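Side-chain contacts in HTH cro/C1-type domain-containing protein (Pseudomonas aeruginosa PAO1, PDB 7CSV), which is an antitoxin, HigA, that acts as a regulatory factor by recognizing specific pseudopalindromic DNA motifs: residues 12-17 with 67-72; 29-34 with 39-44. All coordinates share one frame; numbering follows the deposited sequence.

Interaction 1 of 2, residues 12-17 with 67-72; sequences GEILRD and AQFWMN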
ATOM      1  N   GLY A  12      -0.684  12.727  -3.672  1.00 12.93           N
ATOM      2  CA  GLY A  12      -1.453  13.931  -3.935  1.00 13.60           C
ATOM      3  C   GLY A  12      -0.814  14.818  -4.980  1.00 17.46           C
ATOM      4  O   GLY A  12      -1.510  15.547  -5.690  1.00 15.39           O
ATOM      5  N   GLU A  13       0.512  14.754  -5.105  1.00 14.83           N
ATOM      6  CA  GLU A  13       1.183  15.500  -6.161  1.00 16.29           C
ATOM      7  C   GLU A  13       0.769  15.000  -7.539  1.00 15.81           C
ATOM      8  O   GLU A  13       0.529  15.798  -8.455  1.00 15.21           O
ATOM      9  CB  GLU A  13       2.694  15.399  -5.969  1.00 19.38           C
ATOM     10  CG  GLU A  13       3.528  16.030  -7.061  1.00 23.07           C
ATOM     11  CD  GLU A  13       5.011  15.898  -6.758  1.00 24.64           C
ATOM     12  OE1 GLU A  13       5.782  15.536  -7.666  1.00 32.67           O
ATOM     13  OE2 GLU A  13       5.399  16.127  -5.596  1.00 27.05           O
ATOM     14  N   ILE A  14       0.681  13.679  -7.706  1.00 12.75           N
ATOM     15  CA  ILE A  14       0.232  13.114  -8.974  1.00 14.81           C
ATOM     16  C   ILE A  14      -1.249  13.393  -9.192  1.00 13.82           C
ATOM     17  O   ILE A  14      -1.681  13.660 -10.323  1.00 13.59           O
ATOM     18  CB  ILE A  14       0.547  11.609  -9.013  1.00 16.79           C
ATOM     19  CG1 ILE A  14       2.069  11.424  -9.102  1.00 20.93           C
ATOM     20  CG2 ILE A  14      -0.198  10.908 -10.152  1.00 18.90           C
ATOM     21  CD1 ILE A  14       2.509  10.021  -9.321  1.00 29.16           C
ATOM     22  N   LEU A  15      -2.054  13.333  -8.126  1.00 13.48           N
ATOM     23  CA  LEU A  15      -3.468  13.680  -8.255  1.00 13.10           C
ATOM     24  C   LEU A  15      -3.626  15.117  -8.737  1.00 13.05           C
ATOM     25  O   LEU A  15      -4.384  15.388  -9.682  1.00 12.79           O
ATOM     26  CB  LEU A  15      -4.178  13.479  -6.917  1.00 13.51           C
ATOM     27  CG  LEU A  15      -5.644  13.883  -6.799  1.00  9.95           C
ATOM     28  CD1 LEU A  15      -6.422  13.154  -7.857  1.00 12.34           C
ATOM     29  CD2 LEU A  15      -6.152  13.554  -5.390  1.00 18.42           C
ATOM     30  N   ARG A  16      -2.895  16.046  -8.100  1.00 12.70           N
ATOM     31  CA  ARG A  16      -2.936  17.455  -8.487  1.00 14.01           C
ATOM     32  C   ARG A  16      -2.511  17.633  -9.940  1.00 16.47           C
ATOM     33  O   ARG A  16      -3.211  18.265 -10.733  1.00 14.79           O
ATOM     34  CB  ARG A  16      -2.018  18.289  -7.575  1.00 20.18           C
ATOM     35  CG  ARG A  16      -2.533  18.567  -6.177  1.00 26.54           C
ATOM     36  CD  ARG A  16      -1.699  19.657  -5.471  1.00 28.56           C
ATOM     37  NE  ARG A  16      -0.290  19.642  -5.872  1.00 28.21           N
ATOM     38  CZ  ARG A  16       0.697  19.091  -5.170  1.00 30.08           C
ATOM     39  NH1 ARG A  16       1.938  19.133  -5.636  1.00 30.79           N
ATOM     40  NH2 ARG A  16       0.466  18.501  -3.998  1.00 27.39           N
ATOM     41  N   ASP A  17      -1.343  17.099 -10.296  1.00 13.74           N
ATOM     42  CA  ASP A  17      -0.705  17.443 -11.563  1.00 18.97           C
ATOM     43  C   ASP A  17      -1.328  16.717 -12.747  1.00 19.18           C
ATOM     44  O   ASP A  17      -1.524  17.324 -13.805  1.00 22.16           O
ATOM     45  CB  ASP A  17       0.790  17.119 -11.523  1.00 16.33           C
ATOM     46  CG  ASP A  17       1.564  17.986 -10.556  1.00 22.91           C
ATOM     47  OD1 ASP A  17       1.058  19.042 -10.139  1.00 21.04           O
ATOM     48  OD2 ASP A  17       2.689  17.588 -10.204  1.00 20.68           O
ATOM     49  N   ALA A  67      -7.831   0.736  -9.035  1.00 10.00           N
ATOM     50  CA  ALA A  67      -7.589   1.197  -7.677  1.00  9.52           C
ATOM     51  C   ALA A  67      -6.140   0.967  -7.279  1.00  9.93           C
ATOM     52  O   ALA A  67      -5.575   1.759  -6.518  1.00 10.27           O
ATOM     53  CB  ALA A  67      -8.535   0.495  -6.705  1.00 11.85           C
ATOM     54  N   GLN A  68      -5.520  -0.084  -7.819  1.00  9.90           N
ATOM     55  CA  GLN A  68      -4.127  -0.382  -7.506  1.00 11.04           C
ATOM     56  C   GLN A  68      -3.186   0.712  -7.979  1.00  9.88           C
ATOM     57  O   GLN A  68      -2.126   0.906  -7.378  1.00 11.64           O
ATOM     58  CB  GLN A  68      -3.731  -1.720  -8.121  1.00 14.15           C
ATOM     59  CG  GLN A  68      -4.218  -2.909  -7.318  1.00 16.77           C
ATOM     60  CD  GLN A  68      -3.292  -3.274  -6.162  1.00 17.84           C
ATOM     61  OE1 GLN A  68      -2.571  -2.430  -5.612  1.00 20.15           O
ATOM     62  NE2 GLN A  68      -3.305  -4.537  -5.796  1.00 17.68           N
ATOM     63  N   PHE A  69      -3.528   1.402  -9.071  1.00 10.39           N
ATOM     64  CA  PHE A  69      -2.716   2.533  -9.520  1.00 11.59           C
ATOM     65  C   PHE A  69      -2.458   3.493  -8.369  1.00 10.45           C
ATOM     66  O   PHE A  69      -1.311   3.874  -8.104  1.00 10.35           O
ATOM     67  CB  PHE A  69      -3.416   3.256 -10.679  1.00 11.41           C
ATOM     68  CG  PHE A  69      -2.772   4.574 -11.066  1.00 11.25           C
ATOM     69  CD1 PHE A  69      -1.641   4.605 -11.883  1.00 12.91           C
ATOM     70  CD2 PHE A  69      -3.301   5.775 -10.619  1.00 11.19           C
ATOM     71  CE1 PHE A  69      -1.056   5.824 -12.244  1.00 13.59           C
ATOM     72  CE2 PHE A  69      -2.731   6.996 -10.975  1.00 11.30           C
ATOM     73  CZ  PHE A  69      -1.609   7.020 -11.790  1.00 13.92           C
ATOM     74  N   TRP A  70      -3.521   3.858  -7.643  1.00  7.99           N
ATOM     75  CA  TRP A  70      -3.384   4.787  -6.527  1.00  8.26           C
ATOM     76  C   TRP A  70      -2.700   4.140  -5.340  1.00  8.29           C
ATOM     77  O   TRP A  70      -1.906   4.790  -4.658  1.00 10.93           O
ATOM     78  CB  TRP A  70      -4.755   5.322  -6.125  1.00 10.24           C
ATOM     79  CG  TRP A  70      -5.343   6.087  -7.239  1.00  9.23           C
ATOM     80  CD1 TRP A  70      -6.251   5.640  -8.146  1.00 10.19           C
ATOM     81  CD2 TRP A  70      -5.007   7.418  -7.621  1.00 10.62           C
ATOM     82  NE1 TRP A  70      -6.534   6.626  -9.054  1.00 10.84           N
ATOM     83  CE2 TRP A  70      -5.785   7.731  -8.759  1.00 12.79           C
ATOM     84  CE3 TRP A  70      -4.145   8.384  -7.101  1.00 14.03           C
ATOM     85  CZ2 TRP A  70      -5.720   8.973  -9.393  1.00 15.47           C
ATOM     86  CZ3 TRP A  70      -4.078   9.620  -7.734  1.00 17.49           C
ATOM     87  CH2 TRP A  70      -4.868   9.904  -8.861  1.00 16.15           C
ATOM     88  N   MET A  71      -3.003   2.870  -5.065  1.00  8.72           N
ATOM     89  CA  MET A  71      -2.368   2.223  -3.926  1.00  8.33           C
ATOM     90  C   MET A  71      -0.891   2.008  -4.190  1.00  9.71           C
ATOM     91  O   MET A  71      -0.097   2.008  -3.245  1.00  9.99           O
ATOM     92  CB  MET A  71      -3.031   0.892  -3.604  1.00  9.24           C
ATOM     93  CG  MET A  71      -4.454   1.054  -3.090  1.00 10.80           C
ATOM     94  SD  MET A  71      -4.635   1.995  -1.572  1.00 17.66           S
ATOM     95  CE  MET A  71      -4.142   0.747  -0.376  1.00 24.52           C
ATOM     96  N   ASN A  72      -0.516   1.810  -5.456  1.00  9.76           N
ATOM     97  CA  ASN A  72       0.902   1.659  -5.784  1.00 11.46           C
ATOM     98  C   ASN A  72       1.648   2.970  -5.577  1.00 11.93           C
ATOM     99  O   ASN A  72       2.790   2.973  -5.102  1.00 11.85           O
ATOM    100  CB  ASN A  72       1.067   1.167  -7.228  1.00 11.53           C
ATOM    101  CG  ASN A  72       0.649  -0.294  -7.421  1.00 15.88           C
ATOM    102  OD1 ASN A  72       0.525  -1.062  -6.456  1.00 17.31           O
ATOM    103  ND2 ASN A  72       0.440  -0.681  -8.679  1.00 12.13           N
TER

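Interaction 2 of 2, residues 29-34 with 39-44; sequences ALARAL and PTVNDI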
ATOM      1  N   ALA A  29     -14.520  20.184  -5.958  1.00 16.92           N
ATOM      2  CA  ALA A  29     -15.357  19.548  -6.967  1.00 20.93           C
ATOM      3  C   ALA A  29     -15.094  18.050  -7.029  1.00 20.23           C
ATOM      4  O   ALA A  29     -16.014  17.258  -7.269  1.00 20.34           O
ATOM      5  CB  ALA A  29     -15.115  20.197  -8.330  1.00 21.11           C
ATOM      6  N   LEU A  30     -13.836  17.643  -6.819  1.00 16.21           N
ATOM      7  CA  LEU A  30     -13.531  16.219  -6.772  1.00 15.41           C
ATOM      8  C   LEU A  30     -14.177  15.563  -5.560  1.00 13.70           C
ATOM      9  O   LEU A  30     -14.745  14.472  -5.671  1.00 15.19           O
ATOM     10  CB  LEU A  30     -12.016  15.996  -6.748  1.00 10.14           C
ATOM     11  CG  LEU A  30     -11.598  14.527  -6.605  1.00  9.49           C
ATOM     12  CD1 LEU A  30     -12.069  13.717  -7.791  1.00 12.49           C
ATOM     13  CD2 LEU A  30     -10.086  14.390  -6.447  1.00 11.88           C
ATOM     14  N   ALA A  31     -14.119  16.220  -4.395  1.00 14.34           N
ATOM     15  CA  ALA A  31     -14.740  15.648  -3.204  1.00 13.61           C
ATOM     16  C   ALA A  31     -16.236  15.449  -3.400  1.00 17.62           C
ATOM     17  O   ALA A  31     -16.787  14.409  -3.022  1.00 15.12           O
ATOM     18  CB  ALA A  31     -14.471  16.531  -1.989  1.00 17.55           C
ATOM     19  N   ARG A  32     -16.905  16.434  -4.006  1.00 16.75           N
ATOM     20  CA  ARG A  32     -18.340  16.321  -4.254  1.00 17.58           C
ATOM     21  C   ARG A  32     -18.656  15.172  -5.200  1.00 16.15           C
ATOM     22  O   ARG A  32     -19.707  14.520  -5.064  1.00 17.50           O
ATOM     23  CB  ARG A  32     -18.871  17.644  -4.808  1.00 22.40           C
ATOM     24  CG  ARG A  32     -19.082  18.703  -3.729  1.00 29.88           C
ATOM     25  CD  ARG A  32     -19.873  19.914  -4.232  1.00 30.06           C
ATOM     26  NE  ARG A  32     -19.244  20.560  -5.384  1.00 33.15           N
ATOM     27  CZ  ARG A  32     -18.319  21.514  -5.306  1.00 29.05           C
ATOM     28  NH1 ARG A  32     -17.902  21.948  -4.120  1.00 33.58           N
ATOM     29  NH2 ARG A  32     -17.812  22.039  -6.415  1.00 33.68           N
ATOM     30  N   ALA A  33     -17.764  14.906  -6.160  1.00 13.12           N
ATOM     31  CA  ALA A  33     -17.986  13.828  -7.115  1.00 12.56           C
ATOM     32  C   ALA A  33     -17.713  12.471  -6.496  1.00 12.22           C
ATOM     33  O   ALA A  33     -18.380  11.484  -6.829  1.00 12.74           O
ATOM     34  CB  ALA A  33     -17.121  14.028  -8.360  1.00 14.95           C
ATOM     35  N   LEU A  34     -16.711  12.387  -5.619  1.00 12.91           N
ATOM     36  CA  LEU A  34     -16.428  11.121  -4.961  1.00 12.52           C
ATOM     37  C   LEU A  34     -17.349  10.832  -3.787  1.00 13.96           C
ATOM     38  O   LEU A  34     -17.293   9.719  -3.246  1.00 14.35           O
ATOM     39  CB  LEU A  34     -14.984  11.105  -4.468  1.00  9.08           C
ATOM     40  CG  LEU A  34     -13.908  11.317  -5.529  1.00  9.40           C
ATOM     41  CD1 LEU A  34     -12.528  11.258  -4.882  1.00 10.02           C
ATOM     42  CD2 LEU A  34     -14.045  10.268  -6.596  1.00 12.72           C
ATOM     43  N   PRO A  39     -12.398  18.236   3.135  1.00 26.01           N
ATOM     44  CA  PRO A  39     -11.088  18.094   3.789  1.00 24.60           C
ATOM     45  C   PRO A  39     -10.417  16.762   3.507  1.00 24.49           C
ATOM     46  O   PRO A  39      -9.182  16.694   3.530  1.00 25.38           O
ATOM     47  CB  PRO A  39     -11.421  18.267   5.279  1.00 24.65           C
ATOM     48  CG  PRO A  39     -12.653  19.108   5.284  1.00 26.72           C
ATOM     49  CD  PRO A  39     -13.443  18.632   4.102  1.00 26.78           C
ATOM     50  N   THR A  40     -11.183  15.701   3.222  1.00 21.69           N
ATOM     51  CA  THR A  40     -10.567  14.430   2.847  1.00 22.07           C
ATOM     52  C   THR A  40      -9.689  14.602   1.612  1.00 20.35           C
ATOM     53  O   THR A  40      -8.505  14.247   1.621  1.00 24.42           O
ATOM     54  CB  THR A  40     -11.638  13.363   2.604  1.00 27.21           C
ATOM     55  OG1 THR A  40     -12.492  13.262   3.750  1.00 27.00           O
ATOM     56  CG2 THR A  40     -10.986  12.001   2.347  1.00 27.98           C
ATOM     57  N   VAL A  41     -10.245  15.184   0.549  1.00 17.81           N
ATOM     58  CA  VAL A  41      -9.455  15.436  -0.648  1.00 15.63           C
ATOM     59  C   VAL A  41      -8.435  16.538  -0.394  1.00 14.44           C
ATOM     60  O   VAL A  41      -7.303  16.480  -0.891  1.00 15.86           O
ATOM     61  CB  VAL A  41     -10.374  15.798  -1.828  1.00 15.49           C
ATOM     62  CG1 VAL A  41      -9.551  16.200  -3.030  1.00 17.94           C
ATOM     63  CG2 VAL A  41     -11.310  14.637  -2.158  1.00 16.33           C
ATOM     64  N   ASN A  42      -8.821  17.566   0.366  1.00 17.22           N
ATOM     65  CA  ASN A  42      -7.895  18.658   0.649  1.00 15.84           C
ATOM     66  C   ASN A  42      -6.630  18.142   1.325  1.00 18.02           C
ATOM     67  O   ASN A  42      -5.521  18.560   0.972  1.00 18.93           O
ATOM     68  CB  ASN A  42      -8.559  19.713   1.533  1.00 18.56           C
ATOM     69  CG  ASN A  42      -9.492  20.640   0.756  1.00 21.91           C
ATOM     70  OD1 ASN A  42      -9.440  20.722  -0.471  1.00 24.96           O
ATOM     71  ND2 ASN A  42     -10.340  21.355   1.481  1.00 24.75           N
ATOM     72  N   ASP A  43      -6.779  17.245   2.305  1.00 18.44           N
ATOM     73  CA  ASP A  43      -5.611  16.710   3.005  1.00 17.10           C
ATOM     74  C   ASP A  43      -4.672  15.980   2.044  1.00 18.92           C
ATOM     75  O   ASP A  43      -3.447  16.097   2.150  1.00 17.68           O
ATOM     76  CB  ASP A  43      -6.046  15.769   4.129  1.00 18.19           C
ATOM     77  CG  ASP A  43      -6.758  16.480   5.269  1.00 20.17           C
ATOM     78  OD1 ASP A  43      -6.592  17.704   5.420  1.00 23.83           O
ATOM     79  OD2 ASP A  43      -7.472  15.795   6.031  1.00 24.76           O
ATOM     80  N   ILE A  44      -5.228  15.213   1.102  1.00 12.20           N
ATOM     81  CA  ILE A  44      -4.394  14.437   0.185  1.00 14.40           C
ATOM     82  C   ILE A  44      -3.608  15.360  -0.744  1.00 16.72           C
ATOM     83  O   ILE A  44      -2.404  15.184  -0.941  1.00 13.41           O
ATOM     84  CB  ILE A  44      -5.252  13.437  -0.612  1.00 13.27           C
ATOM     85  CG1 ILE A  44      -5.783  12.343   0.314  1.00 12.62           C
ATOM     86  CG2 ILE A  44      -4.441  12.846  -1.776  1.00 15.31           C
ATOM     87  CD1 ILE A  44      -7.074  11.671  -0.214  1.00 12.20           C
TER

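Interaction 1 of 2, residues 12-17 with 67-72
Trp70 pushes the far end of its six-membered ring against Leu15, overlapping both the root and one methyl branch of the leucine. CH2 of Trp70 lies 3.7 Å from CD1 of Leu15, and the neighbouring ring atom CZ3 of Trp70 lies 3.9 Å from CB of Leu15. The two side chains cross at about a right angle, so the leucine runs across the end of the indole. CA of Leu15 and CA of Trp70 are 9.1 Å apart, and the large indole fills much of that distance. Its CG stands anti to the carbonyl carbon (chi1 -63°), and from there the indole extends until its benzo end reaches helix 11-23.

A second, looser meeting lies beside the first. CG2 of Ile14, a methyl branching directly from CB, comes obliquely to the Phe69 ring, 4.4 Å from CZ, and this pair is less buried than Leu15 and Trp70. Phe69 also supports the indole from within its own segment: its CD2 sits over one face of Trp70, 3.6 Å above the plane and displaced toward the rim. Both pairs that cross between the segments are apolar, while NE1 of Trp70, at the other end of the indole, makes a weak hydrogen bond to OG1 of Thr65.

Leucine suits its place because its forked end offers CD1 to the indole while the side chain also packs on Phe63 of helix 53-63 and Ile44 of helix 38-45. Around Trp70, Phe19 of helix 11-23 meets the indole with its ring inclined, and Leu59 of helix 53-63 touches it too. Through Trp70, the start of the long helix 67-93 is packed against both helices.

Interaction 2 of 2, residues 29-34 with 39-44
The helix segments 29-34 and 39-44 come closest at Ala31 and Val41, whose CA atoms are 5.9 Å apart, a close approach met here by an alanine and a valine. Val41 takes part in both side-chain contacts, dividing its two methyl groups between two neighbours on helix 27-34. CG2 of Val41 sits 3.7 Å from CB of Ala31 and equally near CA of Ala31, so this methyl rests on the backbone as well as on the alanine methyl. Alanine suits the place because its single methyl allows the helices to approach so closely.

The other branch, CG1 of Val41, is anti to the backbone N (chi1 174°), which turns it toward Leu30; there it meets CD2 of Leu30 at 3.9 Å. The leucine and valine cross at about a right angle. Branched at CB, valine can serve both partners from a short stem, whereas the longer Leu30 reaches Val41 and also packs on other helices. All three residues are buried, and dispersion forces and the exclusion of water account for their association.

These are the two helices of a helix-turn-helix, joined by a short turn in which Val36 also touches Val41. Pro27, at the start of helix 27-34, packs on Val41 as well. Leu30 continues inward to Leu15 and Leu20 of helix 11-23 and to Tyr62 and Phe63 of helix 53-63.

Overall arrangement
Interactions 1 and 2 lie about 13 Å apart, centre to centre, and share one hydrophobic core. Leu15 joins them directly: its CD1, which meets Trp70 in interaction 1, is also 4.1 Å from CD2 of Leu30 in interaction 2. Helix 38-45 adds a second connection, since CG2 of Ile44 packs 3.8 Å from CA of Gly12, where the absence of a side chain permits a close approach. Interaction 2 holds together the two helices of the helix-turn-helix, consistent with a DNA-binding role, and interaction 1 ties that unit to helix 67-93. Both border the second subunit: the side-chain amide of Gln68 hydrogen-bonds to its Ser75 and Glu76, and Leu34 packs on its Ile94.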